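Local coordinates for protein methylmalonyl-CoA carboxyltransferase 12S subunit (Propionibacterium freudenreichii, PDB 1ON3) that catalyses the transfer of the carboxyl group of methylmalonyl-CoA to the biotin of the 1.3S subunit and forms the hexameric core of transcarboxylase, at residues 167-172 with 358-363; 189-194 with 318-323; 364-369 with 393-398; 424-429 with 504-509. One frame throughout, in Å; residues are numbered along the deposited sequence. Where two conformers were deposited one is given.

Contact 1: 167-172 with 358-363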
# COMPACT_ATOMS: atom_id res chain seq x y z
N VAL E 167 18.50 -0.60 7.36
CA VAL E 167 18.24 -0.35 5.93
C VAL E 167 19.50 -0.71 5.15
O VAL E 167 19.44 -1.48 4.20
CB VAL E 167 17.86 1.12 5.66
CG1 VAL E 167 17.43 1.27 4.19
CG2 VAL E 167 16.73 1.55 6.60
N VAL E 168 20.65 -0.14 5.54
CA VAL E 168 21.92 -0.51 4.91
C VAL E 168 22.87 -0.85 6.06
O VAL E 168 22.79 -0.24 7.12
CB VAL E 168 22.53 0.63 4.04
CG1 VAL E 168 21.61 0.94 2.86
CG2 VAL E 168 22.78 1.88 4.88
N PRO E 169 23.75 -1.85 5.87
CA PRO E 169 24.68 -2.22 6.95
C PRO E 169 25.64 -1.08 7.25
O PRO E 169 26.08 -0.39 6.34
CB PRO E 169 25.41 -3.44 6.38
CG PRO E 169 24.52 -3.94 5.29
CD PRO E 169 24.00 -2.67 4.68
N GLN E 170 25.96 -0.89 8.54
CA GLN E 170 26.87 0.16 8.96
C GLN E 170 27.97 -0.46 9.82
O GLN E 170 27.69 -1.09 10.84
CB GLN E 170 26.13 1.22 9.80
CG GLN E 170 24.98 1.91 9.10
CD GLN E 170 24.30 2.90 10.02
OE1 GLN E 170 24.79 4.02 10.20
NE2 GLN E 170 23.18 2.49 10.63
N ILE E 171 29.21 -0.29 9.37
CA ILE E 171 30.39 -0.84 10.03
C ILE E 171 31.32 0.28 10.51
O ILE E 171 31.74 1.13 9.74
CB ILE E 171 31.16 -1.77 9.06
CG1 ILE E 171 30.25 -2.95 8.66
CG2 ILE E 171 32.45 -2.30 9.70
CD1 ILE E 171 30.79 -3.80 7.50
N ALA E 172 31.64 0.26 11.80
CA ALA E 172 32.52 1.27 12.35
C ALA E 172 33.87 0.63 12.65
O ALA E 172 33.93 -0.48 13.19
CB ALA E 172 31.93 1.84 13.61
N ASP E 358 18.00 -10.64 11.48
CA ASP E 358 16.63 -10.48 11.02
C ASP E 358 16.51 -9.26 10.11
O ASP E 358 15.88 -9.33 9.06
CB ASP E 358 15.66 -10.34 12.20
CG ASP E 358 14.21 -10.30 11.74
OD1 ASP E 358 13.48 -9.37 12.15
OD2 ASP E 358 13.79 -11.20 10.97
N SER E 359 17.11 -8.13 10.51
CA SER E 359 17.03 -6.92 9.71
C SER E 359 17.55 -7.10 8.30
O SER E 359 16.99 -6.54 7.36
CB SER E 359 17.82 -5.78 10.35
OG SER E 359 17.10 -5.22 11.42
N PHE E 360 18.62 -7.87 8.16
CA PHE E 360 19.21 -8.06 6.84
C PHE E 360 19.02 -9.41 6.17
O PHE E 360 19.84 -9.85 5.37
CB PHE E 360 20.68 -7.66 6.88
CG PHE E 360 20.87 -6.19 7.09
CD1 PHE E 360 21.15 -5.68 8.35
CD2 PHE E 360 20.67 -5.30 6.03
CE1 PHE E 360 21.21 -4.31 8.57
CE2 PHE E 360 20.74 -3.92 6.25
CZ PHE E 360 21.01 -3.43 7.52
N ASN E 361 17.90 -10.05 6.51
CA ASN E 361 17.50 -11.30 5.89
C ASN E 361 18.44 -12.49 5.95
O ASN E 361 18.50 -13.29 5.02
CB ASN E 361 17.14 -11.00 4.44
CG ASN E 361 16.33 -9.72 4.30
OD1 ASN E 361 15.27 -9.59 4.92
ND2 ASN E 361 16.83 -8.77 3.51
N ILE E 362 19.17 -12.61 7.06
CA ILE E 362 20.13 -13.70 7.27
C ILE E 362 19.47 -14.75 8.18
O ILE E 362 19.15 -14.46 9.34
CB ILE E 362 21.40 -13.14 7.97
CG1 ILE E 362 22.05 -12.10 7.06
CG2 ILE E 362 22.37 -14.28 8.33
CD1 ILE E 362 23.27 -11.43 7.67
N PRO E 363 19.26 -15.99 7.68
CA PRO E 363 18.63 -17.03 8.51
C PRO E 363 19.42 -17.26 9.80
O PRO E 363 20.63 -17.05 9.84
CB PRO E 363 18.66 -18.27 7.62
CG PRO E 363 18.58 -17.70 6.24
CD PRO E 363 19.54 -16.50 6.33
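F360, the residue at which helix 344-359 ends in a Schellman motif, rests its ring against V167, V168 and P169, the loop that leads into strand 170-175. N361, at positive phi, is the C-prime residue of that ending, and its N makes a weak 3.3 Å hydrogen bond to D358 O. With CG anti to its own carbonyl carbon (chi1 -68°), F360 carries the ring off the helix end and into the loop. P169 takes one face: its CG lies 4.2 Å from the centroid of the F360 ring, 22° off the normal and shifted toward the rim, a CH-pi contact that suits the stiff, compact proline ring, whose C-H groups can lie over an aromatic face. The P169 CD atom comes within 3.8 Å of F360 CE2. At the edge of the same ring, near its plane, V167 O lies 3.4 Å from F360 CE2. V168 C is 3.5 Å from F360 CZ. Cut back to an alanine, this position is likely to leave a gap between helix end and loop and the P169 ring without its aromatic face. F356, one turn back in helix 344-359, and P256 add apolar contacts to the F360 ring, and N520 of a second subunit packs against it. The contact thus ties the entry to strand 170-175, in the sheet of the chain's first half, to a helix of the second half.

Contact 2: 189-194 with 318-323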
# COMPACT_ATOMS: atom_id res chain seq x y z
N THR E 189 25.92 2.14 14.97
CA THR E 189 26.16 1.42 13.71
C THR E 189 25.90 -0.04 14.08
O THR E 189 25.50 -0.33 15.21
CB THR E 189 27.62 1.55 13.19
OG1 THR E 189 28.53 0.94 14.12
CG2 THR E 189 27.99 3.05 12.98
N ASP E 190 26.13 -0.97 13.16
CA ASP E 190 25.85 -2.37 13.52
C ASP E 190 27.01 -3.14 14.14
O ASP E 190 26.79 -3.92 15.07
CB ASP E 190 25.36 -3.12 12.29
CG ASP E 190 24.12 -2.50 11.71
OD1 ASP E 190 24.15 -2.12 10.53
OD2 ASP E 190 23.12 -2.38 12.45
N PHE E 191 28.21 -2.93 13.62
CA PHE E 191 29.40 -3.61 14.13
C PHE E 191 30.55 -2.67 14.37
O PHE E 191 30.85 -1.82 13.53
CB PHE E 191 29.88 -4.68 13.16
CG PHE E 191 28.87 -5.75 12.91
CD1 PHE E 191 27.99 -5.67 11.84
CD2 PHE E 191 28.76 -6.82 13.79
CE1 PHE E 191 27.00 -6.65 11.65
CE2 PHE E 191 27.78 -7.79 13.61
CZ PHE E 191 26.90 -7.71 12.53
N ILE E 192 31.21 -2.83 15.52
CA ILE E 192 32.39 -2.03 15.82
C ILE E 192 33.64 -2.90 15.80
O ILE E 192 33.71 -3.89 16.53
CB ILE E 192 32.32 -1.37 17.21
CG1 ILE E 192 31.14 -0.40 17.28
CG2 ILE E 192 33.64 -0.64 17.49
CD1 ILE E 192 30.92 0.18 18.69
N ILE E 193 34.61 -2.54 14.95
CA ILE E 193 35.90 -3.23 14.87
C ILE E 193 36.85 -2.22 15.48
O ILE E 193 36.92 -1.09 15.02
CB ILE E 193 36.36 -3.48 13.41
CG1 ILE E 193 35.38 -4.41 12.71
CG2 ILE E 193 37.74 -4.11 13.41
CD1 ILE E 193 35.50 -4.34 11.19
N MET E 194 37.58 -2.64 16.52
CA MET E 194 38.49 -1.75 17.22
C MET E 194 39.92 -2.30 17.21
O MET E 194 40.14 -3.45 17.57
CB MET E 194 37.99 -1.62 18.66
CG MET E 194 38.43 -0.40 19.39
SD MET E 194 37.54 -0.20 20.95
CE MET E 194 38.72 0.91 21.75
N THR E 318 28.16 -16.53 18.96
CA THR E 318 27.37 -15.93 17.87
C THR E 318 28.39 -15.82 16.74
O THR E 318 29.46 -15.23 16.92
CB THR E 318 26.83 -14.51 18.21
OG1 THR E 318 27.89 -13.69 18.74
CG2 THR E 318 25.67 -14.60 19.21
N ALA E 319 28.07 -16.39 15.59
CA ALA E 319 29.00 -16.36 14.47
C ALA E 319 28.33 -16.39 13.11
O ALA E 319 27.28 -17.00 12.93
CB ALA E 319 29.98 -17.54 14.58
N PHE E 320 28.95 -15.73 12.14
CA PHE E 320 28.44 -15.76 10.78
C PHE E 320 29.12 -16.94 10.08
O PHE E 320 30.31 -17.21 10.31
CB PHE E 320 28.81 -14.48 10.03
CG PHE E 320 27.96 -13.30 10.38
CD1 PHE E 320 28.54 -12.14 10.90
CD2 PHE E 320 26.59 -13.31 10.16
CE1 PHE E 320 27.75 -11.01 11.19
CE2 PHE E 320 25.80 -12.20 10.45
CZ PHE E 320 26.37 -11.05 10.96
N ALA E 321 28.38 -17.64 9.23
CA ALA E 321 28.94 -18.75 8.50
C ALA E 321 28.10 -18.94 7.26
O ALA E 321 27.22 -18.12 6.96
CB ALA E 321 28.90 -20.01 9.34
N ARG E 322 28.36 -20.02 6.54
CA ARG E 322 27.59 -20.29 5.35
C ARG E 322 27.24 -21.76 5.23
O ARG E 322 27.99 -22.64 5.66
CB ARG E 322 28.37 -19.85 4.10
CG ARG E 322 28.41 -18.33 3.90
CD ARG E 322 29.20 -17.97 2.66
NE ARG E 322 29.40 -16.53 2.56
CZ ARG E 322 30.50 -15.88 2.93
NH1 ARG E 322 31.53 -16.55 3.44
NH2 ARG E 322 30.56 -14.57 2.79
N VAL E 323 26.06 -22.01 4.67
CA VAL E 323 25.63 -23.37 4.42
C VAL E 323 25.23 -23.36 2.96
O VAL E 323 24.33 -22.63 2.55
CB VAL E 323 24.43 -23.78 5.31
CG1 VAL E 323 24.00 -25.21 4.94
CG2 VAL E 323 24.83 -23.73 6.79
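F191 and F320 reach toward each other from two different sheets and meet where F191 CZ comes to the edge of the F320 ring, near its plane, 3.7 Å from F320 CE1 and equally 3.7 Å from F320 CZ. With centroids 5.8 Å apart and planes at 64°, the pair is oblique, neither a parallel stack nor a true T. Each side chain has CG anti to its own carbonyl carbon (chi1 -61° in F191, -77° in F320), which sends both rings into the space separating strands whose backbones stay far apart: the CA atoms of F191 and F320 are 12.6 Å from each other. Phenylalanine suits both places, being long enough to span the gap between backbones and apolar enough for a buried site. Around this pair, F356 and H235 each meet the F191 ring edge-to-face, F353 meets the F320 ring, and L251 of helix 241-253 packs on both phenylalanines. Further out, the F191 backbone pairs with A172 of strand 170-175, which fixes where its ring starts. The result is an aromatic and aliphatic core between the two similar halves of the chain, consistent with the domain duplication of this carboxyltransferase, whose family belongs to the ClpP/crotonase clan.

Contact 3: 364-369 with 393-398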
# COMPACT_ATOMS: atom_id res chain seq x y z
N LEU E 364 18.72 -17.73 10.82
CA LEU E 364 19.29 -17.98 12.13
C LEU E 364 19.27 -19.46 12.48
O LEU E 364 18.22 -20.11 12.46
CB LEU E 364 18.50 -17.19 13.19
CG LEU E 364 18.82 -15.68 13.17
CD1 LEU E 364 17.68 -14.89 13.75
CD2 LEU E 364 20.12 -15.44 13.91
N VAL E 365 20.44 -19.98 12.82
CA VAL E 365 20.60 -21.38 13.19
C VAL E 365 21.07 -21.47 14.64
O VAL E 365 22.10 -20.91 15.01
CB VAL E 365 21.65 -22.07 12.27
CG1 VAL E 365 21.86 -23.53 12.71
CG2 VAL E 365 21.18 -22.01 10.82
N GLN E 366 20.28 -22.17 15.45
CA GLN E 366 20.58 -22.36 16.87
C GLN E 366 21.08 -23.77 17.17
O GLN E 366 20.54 -24.75 16.64
CB GLN E 366 19.33 -22.12 17.74
CG GLN E 366 18.84 -20.66 17.81
CD GLN E 366 18.41 -20.12 16.46
OE1 GLN E 366 18.96 -19.13 15.98
NE2 GLN E 366 17.41 -20.76 15.84
N LEU E 367 22.10 -23.86 18.02
CA LEU E 367 22.64 -25.15 18.48
C LEU E 367 22.44 -25.06 19.99
O LEU E 367 23.07 -24.25 20.67
CB LEU E 367 24.12 -25.29 18.12
CG LEU E 367 24.43 -25.24 16.63
CD1 LEU E 367 25.94 -25.43 16.43
CD2 LEU E 367 23.62 -26.31 15.87
N VAL E 368 21.55 -25.90 20.51
CA VAL E 368 21.18 -25.86 21.92
C VAL E 368 21.71 -26.91 22.90
O VAL E 368 21.61 -28.11 22.66
CB VAL E 368 19.62 -25.84 22.05
CG1 VAL E 368 19.21 -25.65 23.51
CG2 VAL E 368 19.04 -24.72 21.18
N ASP E 369 22.25 -26.41 24.00
CA ASP E 369 22.75 -27.23 25.10
C ASP E 369 22.83 -26.24 26.26
O ASP E 369 23.90 -25.75 26.61
CB ASP E 369 24.14 -27.80 24.80
CG ASP E 369 24.52 -28.89 25.79
OD1 ASP E 369 23.80 -29.04 26.80
OD2 ASP E 369 25.54 -29.59 25.57
N TYR E 393 12.23 -11.75 22.92
CA TYR E 393 11.70 -10.71 22.06
C TYR E 393 12.28 -10.79 20.65
O TYR E 393 11.52 -10.84 19.67
CB TYR E 393 12.00 -9.32 22.64
CG TYR E 393 11.29 -8.23 21.87
CD1 TYR E 393 10.09 -7.71 22.32
CD2 TYR E 393 11.80 -7.78 20.65
CE1 TYR E 393 9.40 -6.74 21.58
CE2 TYR E 393 11.12 -6.83 19.90
CZ TYR E 393 9.92 -6.32 20.37
OH TYR E 393 9.25 -5.38 19.61
N ALA E 394 13.61 -10.78 20.55
CA ALA E 394 14.28 -10.82 19.26
C ALA E 394 13.85 -12.01 18.40
O ALA E 394 13.53 -11.85 17.23
CB ALA E 394 15.80 -10.81 19.44
N TYR E 395 13.86 -13.20 18.98
CA TYR E 395 13.45 -14.37 18.20
C TYR E 395 11.96 -14.32 17.81
O TYR E 395 11.61 -14.60 16.66
CB TYR E 395 13.76 -15.66 18.97
CG TYR E 395 15.19 -16.13 18.79
CD1 TYR E 395 16.01 -16.32 19.89
CD2 TYR E 395 15.69 -16.41 17.52
CE1 TYR E 395 17.31 -16.78 19.73
CE2 TYR E 395 17.00 -16.88 17.35
CZ TYR E 395 17.80 -17.06 18.47
OH TYR E 395 19.09 -17.51 18.33
N SER E 396 11.09 -13.97 18.76
CA SER E 396 9.65 -13.90 18.46
C SER E 396 9.31 -12.88 17.38
O SER E 396 8.35 -13.04 16.65
CB SER E 396 8.83 -13.58 19.73
OG SER E 396 9.05 -14.54 20.75
N GLU E 397 10.09 -11.81 17.29
CA GLU E 397 9.84 -10.78 16.28
C GLU E 397 10.48 -11.16 14.94
O GLU E 397 10.02 -10.74 13.88
CB GLU E 397 10.44 -9.45 16.75
CG GLU E 397 10.20 -8.29 15.79
CD GLU E 397 8.74 -7.86 15.72
OE1 GLU E 397 8.41 -7.03 14.85
OE2 GLU E 397 7.93 -8.34 16.54
N ALA E 398 11.55 -11.94 14.99
CA ALA E 398 12.25 -12.30 13.76
C ALA E 398 11.38 -13.07 12.76
O ALA E 398 10.60 -13.94 13.15
CB ALA E 398 13.52 -13.11 14.09
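Y395 points its phenol end from helix 384-397 at the amide of Q366 on strand 364-370, the two side chains approaching from opposite directions. Y395 OH donates a hydrogen bond of 2.9 Å to Q366 OE1. The donor arrives almost side-on to the C=O bond and 42° out of the carbonyl plane, off the lone pairs. From the tyrosine's side, OE1 lies at the ring edge, near the ring plane, 3.3 Å from Y395 CE2, while amide and ring planes stand 72° apart. The bend in the glutamine chain explains this placing: chi2 of 62° folds the amide back beside the hydroxyl, with Q366 CG only 3.2 Å from Y395 OH. Glutamine suits the site because its other end is needed too, NE2 being hydrogen-bonded to T404 OG1 on the neighbouring strand 402-407. A leucine in its place would probably leave the buried Y395 hydroxyl without its acceptor here and T404 without its amide mate. L364, two residues earlier on the strand, adds a looser apolar touch, its CD1 sitting 4.2 Å from Y395 CE2. V354 of helix 344-359, V331 and C419 also pack against the tyrosine side chain. Helix 384-397 lies in the connection from strand 364-370 to strand 402-407, and the two strands are parallel neighbours; the contact packs the helix of this beta-alpha-beta crossover onto its sheet, within a domain of the ClpP/crotonase clan.

Contact 4: 424-429 with 504-509; sequences GADAVY and EMYATK
D426 is held between Y506 and K509, its CB meeting the one and its carboxylate the other. With CG anti to its carbonyl carbon (chi1 -62°), D426 sets its CB over the middle of the Y506 ring, 3.6 Å from the centroid and 9° off the normal, a CH-pi contact over the face, and sends the carboxylate past the ring to the lysine. K509 has CG anti to the backbone N (chi1 177°) and an all-extended chain beyond, which spans the distance from its own turn to the acid. Its NZ forms a salt bridge with D426, donating to the syn lone pair of OD2 at 2.8 Å and more weakly to OD1 at 3.3 Å. That turn is closed by the K509 N bond to Y506 O of 2.9 Å, so ring and ammonium reach the aspartate from one piece of chain. A water accepts from K509 NZ at 3.2 Å and also lies 2.8 Å from D426 OD1 and 2.7 Å from G424 O. At the backbone angles of G424 a CB would run into the preceding carbonyl, which explains the glycine. The Y506 hydroxyl bonds to Q125 of a third subunit. D426 OD2 also accepts from K402 N, and K509 NZ gives to V400 O. Such mutual pairing of buried charges probably keeps both groups ionised and ties the chain after helix 495-505 to the loop entering strand 427-430, beside a third subunit.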
# COMPACT_ATOMS: atom_id res chain seq x y z
N GLY E 424 8.53 -19.55 16.92
CA GLY E 424 8.62 -19.44 15.47
C GLY E 424 9.69 -20.20 14.73
O GLY E 424 9.87 -19.96 13.54
N ALA E 425 10.42 -21.10 15.40
CA ALA E 425 11.43 -21.88 14.70
C ALA E 425 10.67 -22.60 13.59
O ALA E 425 9.61 -23.19 13.83
CB ALA E 425 12.08 -22.91 15.63
N ASP E 426 11.20 -22.54 12.37
CA ASP E 426 10.54 -23.19 11.24
C ASP E 426 10.82 -24.69 11.20
O ASP E 426 10.00 -25.46 10.72
CB ASP E 426 10.99 -22.54 9.94
CG ASP E 426 10.61 -21.09 9.88
OD1 ASP E 426 9.41 -20.79 9.76
OD2 ASP E 426 11.51 -20.24 9.98
N ALA E 427 11.99 -25.08 11.69
CA ALA E 427 12.36 -26.50 11.74
C ALA E 427 13.15 -26.73 13.01
O ALA E 427 14.04 -25.94 13.34
CB ALA E 427 13.20 -26.88 10.52
N VAL E 428 12.83 -27.80 13.73
CA VAL E 428 13.55 -28.11 14.96
C VAL E 428 13.96 -29.58 14.96
O VAL E 428 13.14 -30.45 14.68
CB VAL E 428 12.69 -27.83 16.21
CG1 VAL E 428 13.50 -28.07 17.45
CG2 VAL E 428 12.18 -26.37 16.20
N TYR E 429 15.23 -29.86 15.24
CA TYR E 429 15.69 -31.25 15.28
C TYR E 429 16.32 -31.56 16.61
O TYR E 429 16.98 -30.71 17.21
CB TYR E 429 16.71 -31.53 14.18
CG TYR E 429 16.24 -31.15 12.81
CD1 TYR E 429 16.63 -29.93 12.25
CD2 TYR E 429 15.35 -31.95 12.10
CE1 TYR E 429 16.13 -29.52 11.02
CE2 TYR E 429 14.83 -31.53 10.86
CZ TYR E 429 15.23 -30.31 10.33
OH TYR E 429 14.72 -29.84 9.14
N GLU E 504 17.04 -24.56 2.59
CA GLU E 504 16.61 -24.56 1.19
C GLU E 504 15.09 -24.45 1.07
O GLU E 504 14.58 -23.68 0.27
CB GLU E 504 17.13 -25.82 0.49
CG GLU E 504 16.61 -26.07 -0.94
CD GLU E 504 16.84 -24.90 -1.90
OE1 GLU E 504 17.78 -24.10 -1.69
OE2 GLU E 504 16.08 -24.79 -2.88
N MET E 505 14.35 -25.21 1.86
CA MET E 505 12.90 -25.13 1.72
C MET E 505 12.32 -23.82 2.22
O MET E 505 11.32 -23.33 1.68
CB MET E 505 12.23 -26.31 2.43
CG MET E 505 10.96 -26.78 1.73
SD MET E 505 9.72 -25.49 1.42
CE MET E 505 9.96 -25.18 -0.23
N TYR E 506 12.96 -23.22 3.22
CA TYR E 506 12.46 -21.96 3.75
C TYR E 506 13.10 -20.72 3.10
O TYR E 506 12.90 -19.60 3.54
CB TYR E 506 12.64 -21.94 5.28
CG TYR E 506 11.62 -22.83 5.99
CD1 TYR E 506 10.31 -22.39 6.18
CD2 TYR E 506 11.96 -24.12 6.40
CE1 TYR E 506 9.36 -23.22 6.76
CE2 TYR E 506 11.01 -24.96 6.98
CZ TYR E 506 9.71 -24.51 7.16
OH TYR E 506 8.76 -25.33 7.74
N ALA E 507 13.85 -20.93 2.03
CA ALA E 507 14.46 -19.80 1.33
C ALA E 507 13.36 -18.92 0.76
O ALA E 507 13.59 -17.77 0.41
CB ALA E 507 15.38 -20.30 0.20
N THR E 508 12.14 -19.45 0.67
CA THR E 508 11.05 -18.65 0.14
C THR E 508 10.06 -18.24 1.22
O THR E 508 8.95 -17.83 0.93
CB THR E 508 10.30 -19.39 -0.99
OG1 THR E 508 9.88 -20.68 -0.52
CG2 THR E 508 11.21 -19.58 -2.19
N LYS E 509 10.46 -18.37 2.48
CA LYS E 509 9.59 -17.99 3.59
C LYS E 509 9.16 -16.52 3.51
O LYS E 509 10.00 -15.63 3.34
CB LYS E 509 10.30 -18.22 4.93
CG LYS E 509 9.49 -17.79 6.15
CD LYS E 509 10.30 -17.96 7.44
CE LYS E 509 9.51 -17.54 8.67
NZ LYS E 509 10.36 -17.66 9.89
O HOH W 1 8.20 -19.16 11.63

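How the contacts relate
All four contacts are largely buried, but they grade from the middle of the chain outward: contact 2 lies about 5 Å from its centre and contact 4 about 23 Å, centre to centre. Contacts 1 and 2 join the two halves of the chain and rely on phenylalanine rings; their strands, 170-175 and 191-195, are hydrogen-bonded neighbours, and F356 touches the rings of both. Contacts 3 and 4 stay within the second half, on strands that flank 402-407 from opposite sides, and use polar chemistry: a neutral hydroxyl-amide bond in contact 3, a salt bridge joined by a water in contact 4. Contacts 1 and 3 meet where D358 packs on A398, and both border a second subunit, whereas contact 4 borders a third.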